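Hypothetical protein TM0486 (Thermotoga maritima, PDB 1VK8) binds thiamin, probably in connection with thiamin biosynthesis or salvage, and is involved in the response of the cell to oxidative conditions. Local coordinates at residues T56-E59 against E64-D67; D67-L72 against F83-D88; V18-V23 against E40-W45; G60-I65 against L87-K92; V22-E27 against E33-A38. One frame throughout, in Å; residues are numbered along the deposited sequence.

Contact 1 (T56-E59 against E64-D67)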
# COMPACT_ATOMS: atom_id res chain seq x y z
N THR C 56 -2.65 11.63 -1.17
CA THR C 56 -3.59 12.58 -1.76
C THR C 56 -4.50 11.81 -2.67
O THR C 56 -4.02 11.08 -3.54
CB THR C 56 -2.82 13.60 -2.57
OG1 THR C 56 -2.00 14.38 -1.70
CG2 THR C 56 -3.75 14.61 -3.29
N THR C 57 -5.80 11.96 -2.46
CA THR C 57 -6.83 11.25 -3.21
C THR C 57 -7.45 12.14 -4.26
O THR C 57 -7.91 13.22 -3.93
CB THR C 57 -7.89 10.76 -2.26
OG1 THR C 57 -7.30 9.87 -1.31
CG2 THR C 57 -8.94 9.91 -3.00
N VAL C 58 -7.43 11.71 -5.50
CA VAL C 58 -8.15 12.40 -6.59
C VAL C 58 -9.37 11.58 -7.00
O VAL C 58 -9.40 10.37 -6.84
CB VAL C 58 -7.24 12.68 -7.81
CG1 VAL C 58 -5.99 13.43 -7.36
CG2 VAL C 58 -6.88 11.40 -8.53
N GLU C 59 -10.38 12.27 -7.51
CA GLU C 59 -11.56 11.65 -8.06
C GLU C 59 -11.65 12.07 -9.51
O GLU C 59 -11.60 13.26 -9.82
CB GLU C 59 -12.76 12.15 -7.29
CG GLU C 59 -14.11 11.75 -7.80
CD GLU C 59 -15.19 12.44 -7.02
OE1 GLU C 59 -15.21 12.25 -5.79
OE2 GLU C 59 -16.01 13.17 -7.61
N GLU C 64 -7.69 8.98 -17.72
CA GLU C 64 -7.12 10.31 -17.59
C GLU C 64 -6.18 10.41 -16.39
O GLU C 64 -5.09 10.95 -16.51
CB GLU C 64 -8.22 11.34 -17.43
CG GLU C 64 -7.71 12.78 -17.55
CD GLU C 64 -8.80 13.83 -17.42
OE1 GLU C 64 -10.02 13.51 -17.56
OE2 GLU C 64 -8.42 14.99 -17.18
N ILE C 65 -6.58 9.88 -15.24
CA ILE C 65 -5.72 9.87 -14.04
C ILE C 65 -4.42 9.08 -14.34
O ILE C 65 -3.33 9.53 -14.01
CB ILE C 65 -6.47 9.32 -12.79
CG1 ILE C 65 -7.59 10.24 -12.33
CG2 ILE C 65 -5.49 9.15 -11.61
CD1 ILE C 65 -8.63 9.48 -11.41
N MSE C 66 -4.54 7.92 -14.98
CA MSE C 66 -3.34 7.12 -15.31
C MSE C 66 -2.38 7.93 -16.18
O MSE C 66 -1.19 7.94 -15.94
CB MSE C 66 -3.72 5.80 -15.98
CG MSE C 66 -4.49 4.86 -15.12
SE MSE C 66 -3.58 4.49 -13.36
CE MSE C 66 -4.68 5.56 -12.18
N ASP C 67 -2.91 8.68 -17.16
CA ASP C 67 -2.09 9.55 -17.98
C ASP C 67 -1.46 10.69 -17.19
O ASP C 67 -0.33 11.09 -17.45
CB ASP C 67 -2.92 10.13 -19.13
CG ASP C 67 -3.24 9.10 -20.22
OD1 ASP C 67 -2.58 8.04 -20.31
OD2 ASP C 67 -4.17 9.29 -21.03

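Contact 2 (D67-L72 against F83-D88)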
# COMPACT_ATOMS: atom_id res chain seq x y z
N ASP C 67 -2.91 8.68 -17.16
CA ASP C 67 -2.09 9.55 -17.98
C ASP C 67 -1.46 10.69 -17.19
O ASP C 67 -0.33 11.09 -17.45
CB ASP C 67 -2.92 10.13 -19.13
CG ASP C 67 -3.24 9.10 -20.22
OD1 ASP C 67 -2.58 8.04 -20.31
OD2 ASP C 67 -4.17 9.29 -21.03
N ARG C 68 -2.20 11.25 -16.23
CA ARG C 68 -1.65 12.27 -15.36
C ARG C 68 -0.55 11.73 -14.47
O ARG C 68 0.42 12.42 -14.17
CB ARG C 68 -2.75 12.92 -14.50
CG ARG C 68 -3.75 13.71 -15.30
CD ARG C 68 -3.16 14.82 -16.06
NE ARG C 68 -4.15 15.88 -16.24
CZ ARG C 68 -3.84 17.09 -16.66
NH1 ARG C 68 -2.59 17.41 -16.97
NH2 ARG C 68 -4.78 18.00 -16.80
N VAL C 69 -0.70 10.48 -14.05
CA VAL C 69 0.31 9.83 -13.23
C VAL C 69 1.60 9.68 -14.04
O VAL C 69 2.67 9.87 -13.50
CB VAL C 69 -0.20 8.50 -12.64
CG1 VAL C 69 0.93 7.70 -12.05
CG2 VAL C 69 -1.29 8.76 -11.61
N LYS C 70 1.51 9.37 -15.34
CA LYS C 70 2.71 9.33 -16.19
C LYS C 70 3.47 10.66 -16.15
O LYS C 70 4.69 10.69 -15.99
CB LYS C 70 2.39 9.01 -17.65
CG LYS C 70 1.74 7.69 -17.94
CD LYS C 70 1.48 7.62 -19.42
CE LYS C 70 0.44 6.65 -19.79
NZ LYS C 70 0.19 6.81 -21.25
N GLU C 71 2.74 11.75 -16.32
CA GLU C 71 3.31 13.10 -16.26
C GLU C 71 3.86 13.43 -14.88
O GLU C 71 4.91 14.04 -14.78
CB GLU C 71 2.26 14.14 -16.68
CG GLU C 71 1.87 14.03 -18.15
CD GLU C 71 0.56 14.73 -18.49
OE1 GLU C 71 -0.05 15.36 -17.61
OE2 GLU C 71 0.14 14.65 -19.66
N LEU C 72 3.15 13.04 -13.83
CA LEU C 72 3.60 13.25 -12.46
C LEU C 72 4.98 12.63 -12.21
O LEU C 72 5.87 13.30 -11.67
CB LEU C 72 2.59 12.69 -11.45
CG LEU C 72 2.98 12.83 -9.96
CD1 LEU C 72 3.11 14.28 -9.59
CD2 LEU C 72 1.97 12.14 -9.11
N PHE C 83 12.37 7.43 -6.15
CA PHE C 83 11.20 7.54 -5.31
C PHE C 83 10.28 6.37 -5.49
O PHE C 83 10.27 5.74 -6.55
CB PHE C 83 10.42 8.86 -5.53
CG PHE C 83 9.99 9.10 -6.94
CD1 PHE C 83 10.81 9.78 -7.82
CD2 PHE C 83 8.75 8.67 -7.38
CE1 PHE C 83 10.39 10.02 -9.13
CE2 PHE C 83 8.35 8.87 -8.68
CZ PHE C 83 9.16 9.57 -9.56
N VAL C 84 9.54 6.07 -4.44
CA VAL C 84 8.43 5.16 -4.51
C VAL C 84 7.18 5.98 -4.81
O VAL C 84 6.95 7.04 -4.22
CB VAL C 84 8.25 4.39 -3.19
CG1 VAL C 84 6.93 3.61 -3.17
CG2 VAL C 84 9.44 3.49 -2.92
N LEU C 85 6.39 5.50 -5.75
CA LEU C 85 5.11 6.09 -6.10
C LEU C 85 4.04 4.99 -5.99
O LEU C 85 4.11 3.97 -6.68
CB LEU C 85 5.19 6.65 -7.50
CG LEU C 85 3.89 7.20 -8.10
CD1 LEU C 85 3.37 8.42 -7.36
CD2 LEU C 85 4.11 7.52 -9.58
N GLN C 86 3.07 5.21 -5.13
CA GLN C 86 2.03 4.23 -4.85
C GLN C 86 0.68 4.79 -5.20
O GLN C 86 0.37 5.94 -4.87
CB GLN C 86 2.08 3.78 -3.39
CG GLN C 86 3.36 3.05 -3.05
CD GLN C 86 3.46 2.65 -1.60
OE1 GLN C 86 2.81 3.24 -0.76
NE2 GLN C 86 4.30 1.67 -1.30
N LEU C 87 -0.10 3.99 -5.93
CA LEU C 87 -1.48 4.30 -6.27
C LEU C 87 -2.40 3.25 -5.66
O LEU C 87 -2.16 2.03 -5.77
CB LEU C 87 -1.68 4.25 -7.78
CG LEU C 87 -0.77 5.05 -8.70
CD1 LEU C 87 -1.36 4.98 -10.10
CD2 LEU C 87 -0.61 6.47 -8.28
N ASP C 88 -3.48 3.72 -5.03
CA ASP C 88 -4.51 2.85 -4.46
C ASP C 88 -5.82 3.26 -5.14
O ASP C 88 -6.42 4.30 -4.83
CB ASP C 88 -4.49 3.01 -2.93
CG ASP C 88 -5.67 2.37 -2.22
OD1 ASP C 88 -6.18 1.39 -2.74
OD2 ASP C 88 -6.10 2.76 -1.09

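Contact 3 (V18-V23 against E40-W45)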
# COMPACT_ATOMS: atom_id res chain seq x y z
N VAL C 18 -8.43 7.58 -6.68
CA VAL C 18 -7.04 7.14 -6.72
C VAL C 18 -6.28 7.94 -5.69
O VAL C 18 -6.18 9.17 -5.78
CB VAL C 18 -6.41 7.39 -8.12
CG1 VAL C 18 -4.99 6.88 -8.17
CG2 VAL C 18 -7.28 6.69 -9.22
N SER C 19 -5.76 7.23 -4.69
CA SER C 19 -4.92 7.84 -3.69
C SER C 19 -3.49 7.61 -4.07
O SER C 19 -3.10 6.51 -4.44
CB SER C 19 -5.27 7.24 -2.32
OG SER C 19 -6.64 7.48 -2.06
N ILE C 20 -2.71 8.68 -4.01
CA ILE C 20 -1.37 8.74 -4.53
C ILE C 20 -0.45 9.07 -3.36
O ILE C 20 -0.69 10.03 -2.61
CB ILE C 20 -1.27 9.85 -5.59
CG1 ILE C 20 -2.21 9.57 -6.75
CG2 ILE C 20 0.17 10.01 -6.09
CD1 ILE C 20 -2.36 10.72 -7.68
N LYS C 21 0.62 8.29 -3.23
CA LYS C 21 1.64 8.52 -2.21
C LYS C 21 3.00 8.54 -2.88
O LYS C 21 3.34 7.64 -3.66
CB LYS C 21 1.62 7.43 -1.14
CG LYS C 21 2.58 7.62 -0.00
CD LYS C 21 2.60 6.44 0.95
CE LYS C 21 3.32 6.76 2.23
NZ LYS C 21 2.41 7.44 3.23
N VAL C 22 3.77 9.58 -2.59
CA VAL C 22 5.14 9.69 -3.08
C VAL C 22 6.05 9.60 -1.87
O VAL C 22 5.88 10.32 -0.90
CB VAL C 22 5.39 10.97 -3.87
CG1 VAL C 22 6.82 11.02 -4.37
CG2 VAL C 22 4.38 11.10 -5.04
N VAL C 23 7.01 8.68 -1.93
CA VAL C 23 8.03 8.55 -0.89
C VAL C 23 9.42 8.64 -1.53
O VAL C 23 9.94 7.65 -2.05
CB VAL C 23 7.90 7.22 -0.11
CG1 VAL C 23 8.81 7.28 1.15
CG2 VAL C 23 6.44 6.92 0.24
N GLU C 40 1.24 20.10 -5.45
CA GLU C 40 1.01 21.20 -6.36
C GLU C 40 0.69 20.71 -7.77
O GLU C 40 -0.22 21.23 -8.44
CB GLU C 40 2.24 22.10 -6.35
CG GLU C 40 2.20 23.31 -7.26
CD GLU C 40 3.44 24.19 -7.10
OE1 GLU C 40 4.59 23.67 -7.12
OE2 GLU C 40 3.25 25.42 -6.94
N LYS C 41 1.43 19.72 -8.25
CA LYS C 41 1.16 19.17 -9.57
C LYS C 41 -0.23 18.51 -9.62
O LYS C 41 -0.99 18.72 -10.57
CB LYS C 41 2.26 18.19 -10.00
CG LYS C 41 2.04 17.55 -11.36
CD LYS C 41 2.03 18.56 -12.49
CE LYS C 41 3.41 19.02 -12.87
NZ LYS C 41 3.40 19.76 -14.16
N ILE C 42 -0.55 17.68 -8.63
CA ILE C 42 -1.88 17.05 -8.59
C ILE C 42 -3.03 18.09 -8.64
O ILE C 42 -4.04 17.89 -9.32
CB ILE C 42 -1.98 16.14 -7.34
CG1 ILE C 42 -1.06 14.93 -7.48
CG2 ILE C 42 -3.41 15.66 -7.12
CD1 ILE C 42 -0.80 14.21 -6.18
N SER C 43 -2.86 19.23 -7.97
CA SER C 43 -3.89 20.28 -7.89
C SER C 43 -4.15 20.98 -9.23
O SER C 43 -5.19 21.61 -9.41
CB SER C 43 -3.51 21.31 -6.84
OG SER C 43 -2.54 22.22 -7.32
N SER C 44 -3.19 20.88 -10.15
CA SER C 44 -3.26 21.50 -11.47
C SER C 44 -4.10 20.66 -12.42
O SER C 44 -4.39 21.09 -13.52
CB SER C 44 -1.85 21.66 -12.08
OG SER C 44 -1.35 20.40 -12.52
N TRP C 45 -4.47 19.45 -12.01
CA TRP C 45 -5.20 18.56 -12.90
C TRP C 45 -6.64 18.95 -13.07
O TRP C 45 -7.29 18.41 -13.95
CB TRP C 45 -5.16 17.10 -12.41
CG TRP C 45 -3.77 16.49 -12.35
CD1 TRP C 45 -2.61 17.00 -12.83
CD2 TRP C 45 -3.44 15.23 -11.76
NE1 TRP C 45 -1.57 16.15 -12.55
CE2 TRP C 45 -2.05 15.05 -11.89
CE3 TRP C 45 -4.19 14.22 -11.12
CZ2 TRP C 45 -1.40 13.92 -11.41
CZ3 TRP C 45 -3.54 13.09 -10.65
CH2 TRP C 45 -2.16 12.96 -10.80

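Contact 4 (G60-I65 against L87-K92)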
# COMPACT_ATOMS: atom_id res chain seq x y z
N GLY C 60 -11.74 11.12 -10.42
CA GLY C 60 -11.88 11.45 -11.82
C GLY C 60 -11.96 10.23 -12.69
O GLY C 60 -12.11 9.12 -12.20
N GLU C 61 -11.84 10.44 -13.99
CA GLU C 61 -11.93 9.36 -14.95
C GLU C 61 -10.61 8.59 -14.93
O GLU C 61 -9.54 9.18 -14.92
CB GLU C 61 -12.30 9.90 -16.34
CG GLU C 61 -12.61 8.80 -17.35
CD GLU C 61 -11.38 8.27 -18.06
OE1 GLU C 61 -10.54 9.10 -18.50
OE2 GLU C 61 -11.26 7.01 -18.22
N PHE C 62 -10.72 7.27 -14.89
CA PHE C 62 -9.57 6.38 -14.66
C PHE C 62 -8.39 6.55 -15.63
O PHE C 62 -7.26 6.72 -15.22
CB PHE C 62 -10.07 4.93 -14.66
CG PHE C 62 -8.99 3.92 -14.50
CD1 PHE C 62 -8.22 3.88 -13.38
CD2 PHE C 62 -8.77 2.99 -15.49
CE1 PHE C 62 -7.21 2.96 -13.27
CE2 PHE C 62 -7.78 2.08 -15.36
CZ PHE C 62 -7.00 2.07 -14.26
N GLU C 63 -8.66 6.51 -16.93
CA GLU C 63 -7.57 6.56 -17.90
C GLU C 63 -6.91 7.93 -17.92
O GLU C 63 -5.72 8.03 -18.09
CB GLU C 63 -8.07 6.15 -19.29
CG GLU C 63 -8.54 4.70 -19.26
CD GLU C 63 -8.72 4.04 -20.61
OE1 GLU C 63 -8.48 4.69 -21.65
OE2 GLU C 63 -9.10 2.84 -20.63
N GLU C 64 -7.69 8.98 -17.72
CA GLU C 64 -7.12 10.31 -17.59
C GLU C 64 -6.18 10.41 -16.39
O GLU C 64 -5.09 10.95 -16.51
CB GLU C 64 -8.22 11.34 -17.43
CG GLU C 64 -7.71 12.78 -17.55
CD GLU C 64 -8.80 13.83 -17.42
OE1 GLU C 64 -10.02 13.51 -17.56
OE2 GLU C 64 -8.42 14.99 -17.18
N ILE C 65 -6.58 9.88 -15.24
CA ILE C 65 -5.72 9.87 -14.04
C ILE C 65 -4.42 9.08 -14.34
O ILE C 65 -3.33 9.53 -14.01
CB ILE C 65 -6.47 9.32 -12.79
CG1 ILE C 65 -7.59 10.24 -12.33
CG2 ILE C 65 -5.49 9.15 -11.61
CD1 ILE C 65 -8.63 9.48 -11.41
N LEU C 87 -0.10 3.99 -5.93
CA LEU C 87 -1.48 4.30 -6.27
C LEU C 87 -2.40 3.25 -5.66
O LEU C 87 -2.16 2.03 -5.77
CB LEU C 87 -1.68 4.25 -7.78
CG LEU C 87 -0.77 5.05 -8.70
CD1 LEU C 87 -1.36 4.98 -10.10
CD2 LEU C 87 -0.61 6.47 -8.28
N ASP C 88 -3.48 3.72 -5.03
CA ASP C 88 -4.51 2.85 -4.46
C ASP C 88 -5.82 3.26 -5.14
O ASP C 88 -6.42 4.30 -4.83
CB ASP C 88 -4.49 3.01 -2.93
CG ASP C 88 -5.67 2.37 -2.22
OD1 ASP C 88 -6.18 1.39 -2.74
OD2 ASP C 88 -6.10 2.76 -1.09
N ILE C 89 -6.24 2.45 -6.10
CA ILE C 89 -7.39 2.77 -6.96
C ILE C 89 -8.62 2.02 -6.47
O ILE C 89 -8.56 0.82 -6.31
CB ILE C 89 -7.09 2.36 -8.42
CG1 ILE C 89 -5.83 3.06 -8.93
CG2 ILE C 89 -8.32 2.64 -9.33
CD1 ILE C 89 -5.11 2.25 -9.92
N ASP C 90 -9.72 2.72 -6.23
CA ASP C 90 -10.98 2.08 -5.92
C ASP C 90 -11.78 2.10 -7.23
O ASP C 90 -12.18 3.14 -7.72
CB ASP C 90 -11.74 2.85 -4.83
CG ASP C 90 -12.97 2.10 -4.33
OD1 ASP C 90 -13.24 0.98 -4.80
OD2 ASP C 90 -13.72 2.57 -3.47
N TYR C 91 -11.93 0.93 -7.82
CA TYR C 91 -12.51 0.81 -9.13
C TYR C 91 -13.89 0.22 -8.98
O TYR C 91 -14.04 -0.84 -8.45
CB TYR C 91 -11.65 -0.09 -10.01
CG TYR C 91 -12.03 -0.06 -11.47
CD1 TYR C 91 -13.10 -0.79 -11.94
CD2 TYR C 91 -11.30 0.72 -12.38
CE1 TYR C 91 -13.46 -0.75 -13.28
CE2 TYR C 91 -11.67 0.78 -13.71
CZ TYR C 91 -12.73 0.03 -14.15
OH TYR C 91 -13.09 0.04 -15.48
N LYS C 92 -14.90 0.91 -9.45
CA LYS C 92 -16.27 0.41 -9.33
C LYS C 92 -16.99 0.63 -10.65
O LYS C 92 -17.03 1.73 -11.17
CB LYS C 92 -17.02 1.13 -8.20
CG LYS C 92 -18.40 0.55 -7.93
CD LYS C 92 -19.18 1.30 -6.89
CE LYS C 92 -20.62 0.78 -6.80
NZ LYS C 92 -21.31 1.41 -5.67

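Contact 5 (V22-E27 against E33-A38)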
# COMPACT_ATOMS: atom_id res chain seq x y z
N VAL C 22 3.77 9.58 -2.59
CA VAL C 22 5.14 9.69 -3.08
C VAL C 22 6.05 9.60 -1.87
O VAL C 22 5.88 10.32 -0.90
CB VAL C 22 5.39 10.97 -3.87
CG1 VAL C 22 6.82 11.02 -4.37
CG2 VAL C 22 4.38 11.10 -5.04
N VAL C 23 7.01 8.68 -1.93
CA VAL C 23 8.03 8.55 -0.89
C VAL C 23 9.42 8.64 -1.53
O VAL C 23 9.94 7.65 -2.05
CB VAL C 23 7.90 7.22 -0.11
CG1 VAL C 23 8.81 7.28 1.15
CG2 VAL C 23 6.44 6.92 0.24
N PRO C 24 10.02 9.83 -1.51
CA PRO C 24 11.32 10.04 -2.14
C PRO C 24 12.50 9.51 -1.34
O PRO C 24 12.49 9.57 -0.12
CB PRO C 24 11.41 11.57 -2.25
CG PRO C 24 10.57 12.06 -1.20
CD PRO C 24 9.52 11.07 -0.91
N ALA C 25 13.51 9.03 -2.04
CA ALA C 25 14.73 8.54 -1.39
C ALA C 25 15.65 9.73 -1.27
O ALA C 25 16.57 9.89 -2.04
CB ALA C 25 15.39 7.39 -2.20
N VAL C 26 15.32 10.58 -0.31
CA VAL C 26 16.10 11.74 0.05
C VAL C 26 16.15 11.80 1.58
O VAL C 26 15.30 11.22 2.28
CB VAL C 26 15.49 13.04 -0.56
CG1 VAL C 26 15.45 12.97 -2.09
CG2 VAL C 26 14.08 13.31 -0.02
N GLU C 27 17.15 12.51 2.10
CA GLU C 27 17.25 12.73 3.54
C GLU C 27 15.97 13.41 4.09
O GLU C 27 15.34 14.21 3.41
CB GLU C 27 18.51 13.55 3.91
CG GLU C 27 18.39 15.07 3.78
CD GLU C 27 18.93 15.82 5.00
OE1 GLU C 27 20.11 15.61 5.36
OE2 GLU C 27 18.18 16.62 5.61
N GLU C 33 9.85 19.05 0.25
CA GLU C 33 9.84 19.80 -0.99
C GLU C 33 9.34 18.95 -2.14
O GLU C 33 8.55 19.42 -2.95
CB GLU C 33 11.22 20.32 -1.34
CG GLU C 33 11.23 21.32 -2.50
CD GLU C 33 12.55 21.33 -3.26
OE1 GLU C 33 13.61 21.27 -2.60
OE2 GLU C 33 12.51 21.39 -4.51
N VAL C 34 9.84 17.72 -2.24
CA VAL C 34 9.35 16.75 -3.22
C VAL C 34 7.83 16.56 -3.08
O VAL C 34 7.11 16.56 -4.07
CB VAL C 34 10.01 15.38 -3.04
CG1 VAL C 34 9.49 14.41 -4.08
CG2 VAL C 34 11.55 15.50 -3.08
N ILE C 35 7.35 16.37 -1.85
CA ILE C 35 5.94 16.13 -1.60
C ILE C 35 5.10 17.33 -1.95
O ILE C 35 4.01 17.18 -2.50
CB ILE C 35 5.70 15.69 -0.14
CG1 ILE C 35 6.46 14.40 0.17
CG2 ILE C 35 4.20 15.49 0.12
CD1 ILE C 35 6.18 13.30 -0.75
N ASP C 36 5.61 18.51 -1.64
CA ASP C 36 4.96 19.76 -2.00
C ASP C 36 4.75 19.90 -3.50
O ASP C 36 3.72 20.39 -3.94
CB ASP C 36 5.81 20.97 -1.54
CG ASP C 36 5.79 21.20 -0.03
OD1 ASP C 36 5.16 20.42 0.71
OD2 ASP C 36 6.40 22.16 0.48
N ARG C 37 5.76 19.53 -4.28
CA ARG C 37 5.71 19.64 -5.74
C ARG C 37 4.70 18.65 -6.29
O ARG C 37 3.97 18.95 -7.21
CB ARG C 37 7.07 19.36 -6.38
CG ARG C 37 8.19 20.35 -6.02
CD ARG C 37 7.89 21.81 -6.27
NE ARG C 37 8.20 22.60 -5.06
CZ ARG C 37 7.31 23.19 -4.25
NH1 ARG C 37 5.99 23.14 -4.48
NH2 ARG C 37 7.76 23.85 -3.19
N ALA C 38 4.68 17.46 -5.71
CA ALA C 38 3.72 16.43 -6.05
C ALA C 38 2.30 16.93 -5.83
O ALA C 38 1.47 16.85 -6.74
CB ALA C 38 3.98 15.20 -5.27

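Contact 1 (T56-E59 against E64-D67)
The turn from strand 56-60 into helix 62-76 folds back on itself here, bringing V58 of the strand against I65 in the first turn of the helix. The contact is small, about 96 Å² of surface, and is essentially one pair of branched side chains reaching toward each other, tip to tip. On V58 the methyl CG2 does all the touching: it lies 3.9 Å from I65 CD1 and nearly as close to both CG1 and CG2 of the isoleucine, so that a single methyl fits against the whole outer end of I65. The first torsion of V58 (chi1 -54°) swings its other methyl, CG1, aside toward I42 of helix 31-43. I65 keeps CG1 opposite its own carbonyl carbon (chi1 -67°), which carries CD1 out to the strand.

This strand-to-helix connection belongs to a ferredoxin-like alpha/beta sandwich, two helices lying on one face of a four-stranded antiparallel sheet. Strand 56-60 runs beside strand 16-24, and I65 also rests on V16 and V18 of that neighbour. Alternation along the strand sorts the remaining residues: T57 belongs to the opposite face, where its OG1 is hydrogen-bonded to S19 OG and its side chain packs on P53 of the third subunit. E59 likewise sends its side chain away from the helix, and OE1 accepts a hydrogen bond from I98 N. Its backbone still grazes the pair, with E59 C at 4.4 Å from I65 CD1.

Contact 2 (D67-L72 against F83-D88)
V69, on the sheet side of helix 62-76, sets its two methyls against L85 and L87 of strand 82-92. Following the strand from its start, F83 turns its ring to the helix side, where it packs on L76 and stacks with Y91 of the second subunit. V84 belongs to the other face and meets V23 of the fourth subunit. L85 is the first residue to touch: its CD2 lies 4.0 Å from V69 CG1, the two side chains crossing at a slant, while its CD1 lies 4.3 Å from L72 CD2. With CG trans to the backbone N (chi1 175°), the fork of L85 is carried toward the helix. Q86 faces away again, its OE1 bonded to Q86 NE2 of the fourth subunit. L87 comes tip to tip with V69: its CD1 sits 4.1 Å from V69 CG1 and is equally near V69 CG2. Cutting V69 back to an alanine would probably open a gap between the two leucines and leave both less firmly held, since both valine methyls would be gone.

Away from this contact the helix carries salt bridges K70-D67 and R68-E71, each with a weak hydrogen bond; D67 also pairs with K70 of the second subunit, and K70 with D67 of that chain. Segment 67-72 runs nearly antiparallel to 83-88, with 167° between their directions and axes 11.2 Å apart at closest. Within this chain strand 82-92 is an outermost strand of the ferredoxin-like sheet: strand 16-24 lies on one flank, and an antiparallel strand of the second subunit continues the sheet on the other.

Contact 3 (V18-V23 against E40-W45)
K41 O is gripped twice by one residue: S44 OG donates to it at 2.6 Å, in the carbonyl plane and on a lone pair, and S44 N reaches the same oxygen at 3.1 Å. S43 OG donates to E40 O at 2.8 Å, from a position tilted out of that carbonyl plane. These bonds tie together the last part of helix 31-43, one of the two helices that cover the sheet of this ferredoxin-like fold. The chain turns here, with W45 N bonded to I42 O, and W45 comes to lie beside I42.

What faces central strand 16-24 is apolar. I20 points at the helix, and its terminal methyl CD1 makes the whole connection, reaching I42 CD1 at 4.1 Å and the far end of the indole of W45. With CG1 opposite the carbonyl carbon (chi1 -61°) and the chain extended beyond it, CD1 is carried toward the helix. L85 and L87 of strand 82-92 pack beside I20, and W45 also touches V58 and R68. An unidentified molecule, probably from the crystallisation liquor, accepts a hydrogen bond from V22 N and lies close to I42; such molecules often mark pockets.

The indole is held from the helix side as well, for I42 CA sits over the centre of one ring face, 3.8 Å above its plane. I20 approaches the same ring obliquely, with CD1 3.8 Å from W45 CH2 and 4.0 Å from W45 CZ3.

Contact 4 (G60-I65 against L87-K92)
F62, in the first turn of helix 62-76, meets Y91 and I89 near the end of strand 82-92. This is the tightly packed half of the contact, and the phenylalanine is at its centre. Its ring and that of Y91 form a T-shaped pair, planes at 89° and centroids 5.5 Å apart, with the edge of the tyrosine directed at the face of the phenylalanine. Y91 CE2 stands 4.0 Å above the F62 plane, displaced toward the rim. I89 comes instead to the edge of the same ring, where its CD1 lies 4.0 Å from F62 CE1 and its CG2 is nearly as close. F62 holds CG trans to the backbone N (chi1 177°), which carries the ring toward the strand, one face to Y91 and an edge to I89.

The other side of the turn is polar and more open. E61 is the N-cap: its OE2 accepts from E63 N at 2.9 Å and its OE1 from E64 N at 3.0 Å, both donors standing above the carboxylate plane. E64 beside it is exposed. In this ferredoxin-like fold, then, the first turn packs on the strand through F62, while the E61 carboxylate caps its N-terminal end.

The second subunit closes the tyrosine end. Y91 OH is hydrogen-bonded to E77 and R74 of that chain, and A73 of the same chain packs on both F62 and Y91. The Y91 ring also meets F83 of the second subunit, and this packing, together with F62, probably limits its rotation, while the hydroxyl bonds hold its far end. The E61 carboxylate, bound to two helix N-H groups, is likely to be stabilised by the positive end of the helix.

Contact 5 (V22-E27 against E33-A38)
P24, the last residue of strand 16-24, lies against V34 of helix 31-43, and V22, two residues earlier in the strand, reaches A38. Apolar packing makes up nearly all of this contact, about 233 Å² of surface. P24 and V34 slide past each other in opposite directions: P24 CG is 3.8 Å from V34 CB, while P24 CB lies near both valine methyls, 3.9 Å from V34 CG1 and 4.0 Å from V34 CG2. V34 keeps CG1 trans to the backbone N (chi1 -180°), which sets its two methyls astride the edge of the proline ring. A glycine at V34 would probably leave the proline ring without its bed on the helix and open a gap beneath it. V22 adds CG2 at 4.1 Å from A38 CB and a looser touch on V34. I35 also turns CD1 to V22 and P24, although its modelled approach to V22 O is too short to be trusted.

Backbone bonding shapes the exit from the strand. A25 is the centre of an inverse gamma turn with a weak bond from V26 N to P24 O, and the chain then leaves for the helix. The segment axes pass at 8.7 Å with directions 150° apart, the return expected of the first strand and helix of a ferredoxin-like fold.

Charges stay on the outside of the helix, where R37 pairs with E40, E33 with R30, and D36 with K104 of the third subunit. Having no N-H, P24 cannot donate a backbone bond, and with mostly hydrocarbon facing the helix here, the fit of surfaces rather than directed bonds probably sets the spacing.

How the contacts relate
From the N terminus, strand 16-24 leads into helix 31-43, and contact 5 closes the short return between them. Contact 3 spans the longer loop from the middle of that strand to the end of the helix and the residues just after it, with contact 5 nested within it. Contact 1 follows in series, closing the turn from strand 56-60 into helix 62-76. Contact 4 begins inside that turn, so the two cross at E64 and I65, and it reaches on to strand 82-92. Contact 2 lies within contact 4 and shares L87 and D88 with it. Contacts 3 and 5 hold the first helix to the sheet; contacts 1, 2 and 4 hold the second.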